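Local structure of sensory box/GGDEF domain protein (Colwellia psychrerythraea, 3LYX) at residues G89-I101 with V109-R121. The protein is probably a signalling protein of cyclic-di-GMP metabolism, joining a sensory PAS domain, the part described here, to a GGDEF domain. Residues are numbered along the deposited sequence; the frame is centred on the assembly and turned at random.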
ATOM      1  N   GLY B  89      23.736   5.976   3.212  1.00 43.95           N
ATOM      2  CA  GLY B  89      24.836   5.197   2.679  1.00 43.83           C
ATOM      3  C   GLY B  89      24.901   3.694   2.870  1.00 43.58           C
ATOM      4  O   GLY B  89      25.723   3.051   2.219  1.00 43.82           O
ATOM      5  N   HIS B  90      24.080   3.105   3.735  1.00 44.37           N
ATOM      6  CA  HIS B  90      24.182   1.658   3.898  1.00 44.36           C
ATOM      7  C   HIS B  90      23.466   0.917   2.773  1.00 44.21           C
ATOM      8  O   HIS B  90      22.627   1.481   2.071  1.00 44.04           O
ATOM      9  CB  HIS B  90      23.654   1.204   5.270  1.00 46.46           C
ATOM     10  CG  HIS B  90      22.171   1.008   5.330  1.00 47.00           C
ATOM     11  ND1 HIS B  90      21.303   1.995   5.745  1.00 47.73           N
ATOM     12  CD2 HIS B  90      21.404  -0.069   5.039  1.00 47.96           C
ATOM     13  CE1 HIS B  90      20.065   1.533   5.709  1.00 48.28           C
ATOM     14  NE2 HIS B  90      20.098   0.283   5.284  1.00 48.48           N
ATOM     15  N   ILE B  91      23.821  -0.350   2.594  1.00 43.49           N
ATOM     16  CA  ILE B  91      23.223  -1.171   1.551  1.00 44.24           C
ATOM     17  C   ILE B  91      22.322  -2.237   2.160  1.00 44.11           C
ATOM     18  O   ILE B  91      22.571  -2.716   3.265  1.00 44.70           O
ATOM     19  CB  ILE B  91      24.312  -1.868   0.694  1.00 45.29           C
ATOM     20  CG1 ILE B  91      25.056  -0.840  -0.167  1.00 44.79           C
ATOM     21  CG2 ILE B  91      23.676  -2.908  -0.210  1.00 44.76           C
ATOM     22  CD1 ILE B  91      25.812   0.213   0.617  1.00 48.72           C
ATOM     23  N   GLY B  92      21.271  -2.602   1.434  1.00 44.10           N
ATOM     24  CA  GLY B  92      20.354  -3.616   1.916  1.00 41.17           C
ATOM     25  C   GLY B  92      19.672  -4.302   0.753  1.00 39.65           C
ATOM     26  O   GLY B  92      19.970  -4.000  -0.399  1.00 39.91           O
ATOM     27  N   TRP B  93      18.778  -5.242   1.042  1.00 38.61           N
ATOM     28  CA  TRP B  93      18.053  -5.939  -0.016  1.00 37.11           C
ATOM     29  C   TRP B  93      16.565  -5.682   0.145  1.00 35.82           C
ATOM     30  O   TRP B  93      16.070  -5.530   1.260  1.00 37.11           O
ATOM     31  CB  TRP B  93      18.313  -7.449   0.020  1.00 38.65           C
ATOM     32  CG  TRP B  93      19.694  -7.845  -0.386  1.00 38.34           C
ATOM     33  CD1 TRP B  93      20.815  -7.831   0.391  1.00 39.71           C
ATOM     34  CD2 TRP B  93      20.109  -8.284  -1.682  1.00 39.86           C
ATOM     35  NE1 TRP B  93      21.905  -8.235  -0.341  1.00 39.79           N
ATOM     36  CE2 TRP B  93      21.500  -8.518  -1.619  1.00 38.82           C
ATOM     37  CE3 TRP B  93      19.440  -8.503  -2.895  1.00 38.22           C
ATOM     38  CZ2 TRP B  93      22.237  -8.956  -2.723  1.00 39.03           C
ATOM     39  CZ3 TRP B  93      20.173  -8.938  -3.992  1.00 38.56           C
ATOM     40  CH2 TRP B  93      21.557  -9.159  -3.897  1.00 39.11           C
ATOM     41  N   ILE B  94      15.857  -5.635  -0.980  1.00 33.21           N
ATOM     42  CA  ILE B  94      14.420  -5.398  -0.973  1.00 31.03           C
ATOM     43  C   ILE B  94      13.731  -6.325  -1.961  1.00 32.10           C
ATOM     44  O   ILE B  94      14.343  -6.811  -2.913  1.00 34.67           O
ATOM     45  CB  ILE B  94      14.081  -3.952  -1.397  1.00 30.06           C
ATOM     46  CG1 ILE B  94      14.709  -3.655  -2.763  1.00 27.07           C
ATOM     47  CG2 ILE B  94      14.620  -2.954  -0.382  1.00 26.40           C
ATOM     48  CD1 ILE B  94      14.341  -2.299  -3.329  1.00 24.66           C
ATOM     49  N   GLU B  95      12.459  -6.591  -1.707  1.00 31.33           N
ATOM     50  CA  GLU B  95      11.656  -7.397  -2.610  1.00 31.55           C
ATOM     51  C   GLU B  95      10.991  -6.286  -3.416  1.00 30.95           C
ATOM     52  O   GLU B  95      10.378  -5.384  -2.844  1.00 29.67           O
ATOM     53  CB  GLU B  95      10.609  -8.210  -1.842  1.00 32.70           C
ATOM     54  CG  GLU B  95       9.507  -8.771  -2.737  1.00 37.09           C
ATOM     55  CD  GLU B  95       8.677  -9.839  -2.047  1.00 40.40           C
ATOM     56  OE1 GLU B  95       8.239  -9.610  -0.899  1.00 41.60           O
ATOM     57  OE2 GLU B  95       8.463 -10.908  -2.658  1.00 41.53           O
ATOM     58  N   SER B  96      11.124  -6.336  -4.733  1.00 28.53           N
ATOM     59  CA  SER B  96      10.574  -5.276  -5.564  1.00 28.66           C
ATOM     60  C   SER B  96       9.738  -5.766  -6.745  1.00 28.70           C
ATOM     61  O   SER B  96       9.933  -6.875  -7.252  1.00 27.48           O
ATOM     62  CB  SER B  96      11.732  -4.386  -6.057  1.00 25.30           C
ATOM     63  OG  SER B  96      11.268  -3.341  -6.894  1.00 23.13           O
ATOM     64  N   MET B  97       8.806  -4.922  -7.167  1.00 27.74           N
ATOM     65  CA  MET B  97       7.928  -5.224  -8.289  1.00 29.17           C
ATOM     66  C   MET B  97       7.742  -3.941  -9.089  1.00 26.41           C
ATOM     67  O   MET B  97       7.686  -2.851  -8.528  1.00 27.63           O
ATOM     68  CB  MET B  97       6.578  -5.714  -7.775  1.00 31.23           C
ATOM     69  CG  MET B  97       5.569  -6.065  -8.850  1.00 37.14           C
ATOM     70  SD  MET B  97       3.907  -6.081  -8.142  1.00 38.45           S
ATOM     71  CE  MET B  97       3.578  -4.355  -8.151  1.00 40.30           C
ATOM     72  N   CYS B  98       7.642  -4.074 -10.402  1.00 26.76           N
ATOM     73  CA  CYS B  98       7.466  -2.921 -11.270  1.00 26.44           C
ATOM     74  C   CYS B  98       6.492  -3.240 -12.399  1.00 25.50           C
ATOM     75  O   CYS B  98       6.606  -4.275 -13.057  1.00 25.29           O
ATOM     76  CB  CYS B  98       8.819  -2.504 -11.862  1.00 26.22           C
ATOM     77  SG  CYS B  98       8.776  -0.971 -12.845  1.00 30.50           S
ATOM     78  N   VAL B  99       5.514  -2.363 -12.597  1.00 25.84           N
ATOM     79  CA  VAL B  99       4.549  -2.528 -13.676  1.00 25.36           C
ATOM     80  C   VAL B  99       4.400  -1.176 -14.357  1.00 25.71           C
ATOM     81  O   VAL B  99       4.612  -0.134 -13.738  1.00 22.49           O
ATOM     82  CB  VAL B  99       3.161  -3.030 -13.176  1.00 25.52           C
ATOM     83  CG1 VAL B  99       3.331  -4.365 -12.459  1.00 28.16           C
ATOM     84  CG2 VAL B  99       2.503  -2.004 -12.258  1.00 23.61           C
ATOM     85  N   PRO B 100       4.038  -1.174 -15.645  1.00 25.95           N
ATOM     86  CA  PRO B 100       3.880   0.081 -16.377  1.00 25.44           C
ATOM     87  C   PRO B 100       2.613   0.833 -16.006  1.00 26.30           C
ATOM     88  O   PRO B 100       1.598   0.223 -15.659  1.00 23.02           O
ATOM     89  CB  PRO B 100       3.871  -0.377 -17.831  1.00 25.73           C
ATOM     90  CG  PRO B 100       3.172  -1.683 -17.753  1.00 26.68           C
ATOM     91  CD  PRO B 100       3.781  -2.334 -16.520  1.00 26.21           C
ATOM     92  N   ILE B 101       2.680   2.164 -16.031  1.00 24.50           N
ATOM     93  CA  ILE B 101       1.485   2.944 -15.758  1.00 25.57           C
ATOM     94  C   ILE B 101       1.112   3.530 -17.099  1.00 26.46           C
ATOM     95  O   ILE B 101       1.972   3.712 -17.959  1.00 27.42           O
ATOM     96  CB  ILE B 101       1.708   4.068 -14.720  1.00 26.39           C
ATOM     97  CG1 ILE B 101       2.808   5.015 -15.184  1.00 23.77           C
ATOM     98  CG2 ILE B 101       2.024   3.444 -13.365  1.00 28.27           C
ATOM     99  CD1 ILE B 101       2.827   6.314 -14.407  1.00 23.89           C
ATOM    100  N   VAL B 109       3.154   5.727 -19.790  1.00 31.19           N
ATOM    101  CA  VAL B 109       3.712   7.033 -19.428  1.00 29.91           C
ATOM    102  C   VAL B 109       4.723   6.918 -18.289  1.00 29.98           C
ATOM    103  O   VAL B 109       5.202   7.922 -17.753  1.00 29.09           O
ATOM    104  CB  VAL B 109       2.607   8.032 -19.001  1.00 31.69           C
ATOM    105  CG1 VAL B 109       1.700   8.340 -20.195  1.00 32.05           C
ATOM    106  CG2 VAL B 109       1.792   7.453 -17.833  1.00 30.76           C
ATOM    107  N   GLY B 110       5.052   5.689 -17.921  1.00 29.46           N
ATOM    108  CA  GLY B 110       6.007   5.498 -16.855  1.00 26.71           C
ATOM    109  C   GLY B 110       5.819   4.170 -16.171  1.00 27.96           C
ATOM    110  O   GLY B 110       5.301   3.224 -16.767  1.00 28.28           O
ATOM    111  N   ALA B 111       6.223   4.109 -14.908  1.00 26.22           N
ATOM    112  CA  ALA B 111       6.121   2.882 -14.142  1.00 26.88           C
ATOM    113  C   ALA B 111       5.728   3.092 -12.685  1.00 26.27           C
ATOM    114  O   ALA B 111       5.867   4.188 -12.117  1.00 22.98           O
ATOM    115  CB  ALA B 111       7.446   2.126 -14.205  1.00 26.83           C
ATOM    116  N   LEU B 112       5.254   2.001 -12.093  1.00 25.86           N
ATOM    117  CA  LEU B 112       4.838   1.953 -10.700  1.00 24.03           C
ATOM    118  C   LEU B 112       5.719   0.919 -10.013  1.00 23.89           C
ATOM    119  O   LEU B 112       5.765  -0.240 -10.429  1.00 23.43           O
ATOM    120  CB  LEU B 112       3.366   1.532 -10.603  1.00 26.20           C
ATOM    121  CG  LEU B 112       2.752   1.356  -9.203  1.00 30.18           C
ATOM    122  CD1 LEU B 112       2.601   2.707  -8.521  1.00 28.01           C
ATOM    123  CD2 LEU B 112       1.379   0.699  -9.329  1.00 30.85           C
ATOM    124  N   GLY B 113       6.442   1.344  -8.984  1.00 21.41           N
ATOM    125  CA  GLY B 113       7.289   0.422  -8.255  1.00 24.76           C
ATOM    126  C   GLY B 113       6.774   0.198  -6.838  1.00 25.68           C
ATOM    127  O   GLY B 113       6.371   1.152  -6.171  1.00 25.93           O
ATOM    128  N   ILE B 114       6.767  -1.058  -6.395  1.00 25.71           N
ATOM    129  CA  ILE B 114       6.330  -1.425  -5.040  1.00 27.16           C
ATOM    130  C   ILE B 114       7.534  -2.106  -4.393  1.00 27.86           C
ATOM    131  O   ILE B 114       8.111  -3.032  -4.965  1.00 28.58           O
ATOM    132  CB  ILE B 114       5.126  -2.421  -5.057  1.00 29.64           C
ATOM    133  CG1 ILE B 114       3.890  -1.759  -5.664  1.00 29.66           C
ATOM    134  CG2 ILE B 114       4.788  -2.858  -3.621  1.00 26.50           C
ATOM    135  CD1 ILE B 114       4.057  -1.330  -7.089  1.00 36.28           C
ATOM    136  N   ASN B 115       7.914  -1.667  -3.200  1.00 26.58           N
ATOM    137  CA  ASN B 115       9.097  -2.227  -2.567  1.00 26.97           C
ATOM    138  C   ASN B 115       8.928  -2.542  -1.078  1.00 29.18           C
ATOM    139  O   ASN B 115       8.136  -1.901  -0.389  1.00 25.28           O
ATOM    140  CB  ASN B 115      10.258  -1.239  -2.759  1.00 25.36           C
ATOM    141  CG  ASN B 115      10.483  -0.874  -4.221  1.00 26.92           C
ATOM    142  OD1 ASN B 115      11.257  -1.528  -4.924  1.00 27.41           O
ATOM    143  ND2 ASN B 115       9.795   0.161  -4.688  1.00 24.13           N
ATOM    144  N   ARG B 116       9.693  -3.524  -0.599  1.00 30.60           N
ATOM    145  CA  ARG B 116       9.670  -3.946   0.804  1.00 35.51           C
ATOM    146  C   ARG B 116      11.040  -4.435   1.272  1.00 35.88           C
ATOM    147  O   ARG B 116      11.676  -5.267   0.623  1.00 36.27           O
ATOM    148  CB  ARG B 116       8.654  -5.073   1.026  1.00 37.13           C
ATOM    149  CG  ARG B 116       7.198  -4.628   1.095  1.00 42.47           C
ATOM    150  CD  ARG B 116       6.283  -5.835   1.222  1.00 44.37           C
ATOM    151  NE  ARG B 116       6.391  -6.714   0.061  1.00 46.52           N
ATOM    152  CZ  ARG B 116       5.843  -6.465  -1.127  1.00 48.46           C
ATOM    153  NH1 ARG B 116       5.133  -5.360  -1.324  1.00 49.76           N
ATOM    154  NH2 ARG B 116       6.012  -7.319  -2.127  1.00 48.47           N
ATOM    155  N   ASP B 117      11.478  -3.926   2.415  1.00 37.23           N
ATOM    156  CA  ASP B 117      12.759  -4.306   2.989  1.00 38.20           C
ATOM    157  C   ASP B 117      12.806  -5.801   3.271  1.00 40.63           C
ATOM    158  O   ASP B 117      11.868  -6.372   3.825  1.00 35.85           O
ATOM    159  CB  ASP B 117      13.013  -3.533   4.286  1.00 40.52           C
ATOM    160  CG  ASP B 117      14.155  -4.113   5.092  1.00 44.84           C
ATOM    161  OD1 ASP B 117      15.184  -4.479   4.485  1.00 44.71           O
ATOM    162  OD2 ASP B 117      14.028  -4.200   6.334  1.00 47.13           O
ATOM    163  N   ILE B 118      13.918  -6.419   2.888  1.00 42.38           N
ATOM    164  CA  ILE B 118      14.122  -7.843   3.074  1.00 47.40           C
ATOM    165  C   ILE B 118      15.538  -8.076   3.621  1.00 51.14           C
ATOM    166  O   ILE B 118      15.957  -9.216   3.844  1.00 52.16           O
ATOM    167  CB  ILE B 118      13.909  -8.578   1.713  1.00 47.13           C
ATOM    168  CG1 ILE B 118      12.823  -9.636   1.865  1.00 46.41           C
ATOM    169  CG2 ILE B 118      15.212  -9.170   1.192  1.00 46.70           C
ATOM    170  CD1 ILE B 118      11.473  -9.059   2.187  1.00 46.85           C
ATOM    171  N   THR B 119      16.254  -6.974   3.849  1.00 54.78           N
ATOM    172  CA  THR B 119      17.629  -7.003   4.348  1.00 58.12           C
ATOM    173  C   THR B 119      17.854  -8.080   5.405  1.00 60.02           C
ATOM    174  O   THR B 119      18.673  -8.981   5.211  1.00 61.48           O
ATOM    175  CB  THR B 119      18.046  -5.629   4.932  1.00 57.84           C
ATOM    176  OG1 THR B 119      17.212  -5.312   6.055  1.00 59.77           O
ATOM    177  CG2 THR B 119      17.909  -4.535   3.878  1.00 57.48           C
ATOM    178  N   LYS B 120      17.149  -7.989   6.528  1.00 61.49           N
ATOM    179  CA  LYS B 120      17.302  -9.004   7.561  1.00 63.36           C
ATOM    180  C   LYS B 120      16.912 -10.296   6.851  1.00 64.59           C
ATOM    181  O   LYS B 120      15.876 -10.342   6.195  1.00 65.44           O
ATOM    182  CB  LYS B 120      16.344  -8.739   8.722  1.00 63.16           C
ATOM    183  CG  LYS B 120      16.854  -9.220  10.072  1.00 62.34           C
ATOM    184  CD  LYS B 120      17.850  -8.230  10.667  1.00 61.44           C
ATOM    185  CE  LYS B 120      17.187  -6.880  10.925  1.00 60.62           C
ATOM    186  NZ  LYS B 120      18.095  -5.904  11.592  1.00 60.85           N
ATOM    187  N   ARG B 121      17.747 -11.327   6.966  1.00 65.08           N
ATOM    188  CA  ARG B 121      17.505 -12.616   6.318  1.00 65.47           C
ATOM    189  C   ARG B 121      17.573 -12.467   4.794  1.00 66.38           C
ATOM    190  O   ARG B 121      17.860 -11.344   4.326  1.00 66.55           O
ATOM    191  CB  ARG B 121      16.141 -13.197   6.744  1.00 65.65           C
ATOM    192  CG  ARG B 121      14.915 -12.645   6.008  1.00 63.99           C
ATOM    193  CD  ARG B 121      14.510 -13.516   4.835  1.00 63.94           C
ATOM    194  NE  ARG B 121      14.038 -14.819   5.294  1.00 64.12           N
ATOM    195  CZ  ARG B 121      13.695 -15.821   4.491  1.00 64.13           C
ATOM    196  NH1 ARG B 121      13.768 -15.675   3.174  1.00 63.63           N
ATOM    197  NH2 ARG B 121      13.280 -16.971   5.009  1.00 63.56           N
TER
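E95 meets the guanidinium of R116 at its edge, in its plane, where E95 OE1 takes a weak, long bond from R116 NH2 (3.4 Å). The two side chains run alongside each other, yet carboxylate and guanidinium are turned 67° apart, a loose salt bridge; the stronger partner of R116 is D18, paired with NH1. On the other face of the sheet the amide of N115 receives S96 OG on OD1 at 2.7 Å, the hydroxyl standing above the carbonyl plane rather than on a lone pair. S96 reaches it with OG anti to its own backbone N (chi1 179°), while the ND2 of N115 makes a weak bond to A19 O on the next strand. I94 also brings CD1 to 3.6 Å from N115 OD1, and L39 and Y40 of helix 34-40 touch the N115 side chain. A leucine at N115 would probably leave the buried S96 hydroxyl without its acceptor and A19 O without its side-chain donor. M97, on the same face of the sheet as E95, bends at chi3 (80°) to set CE alongside I114 CD1, a tight carbon contact of 3.2 Å, while Y15 of the second subunit packs on M97. Farther along, I101 CG2 rests on L112 CB at 3.6 Å, their side chains crossing at about a right angle. Paired backbone bonds join E95 with R116, M97 with I114 and V99 with L112, the last including L112 N to V99 O at 2.8 Å. Side chains alternating between a face turned to helix 34-40 (N115) and one meeting the second subunit (M97, R116) illustrate the C-terminal beta hairpin of the antiparallel five-stranded PAS fold.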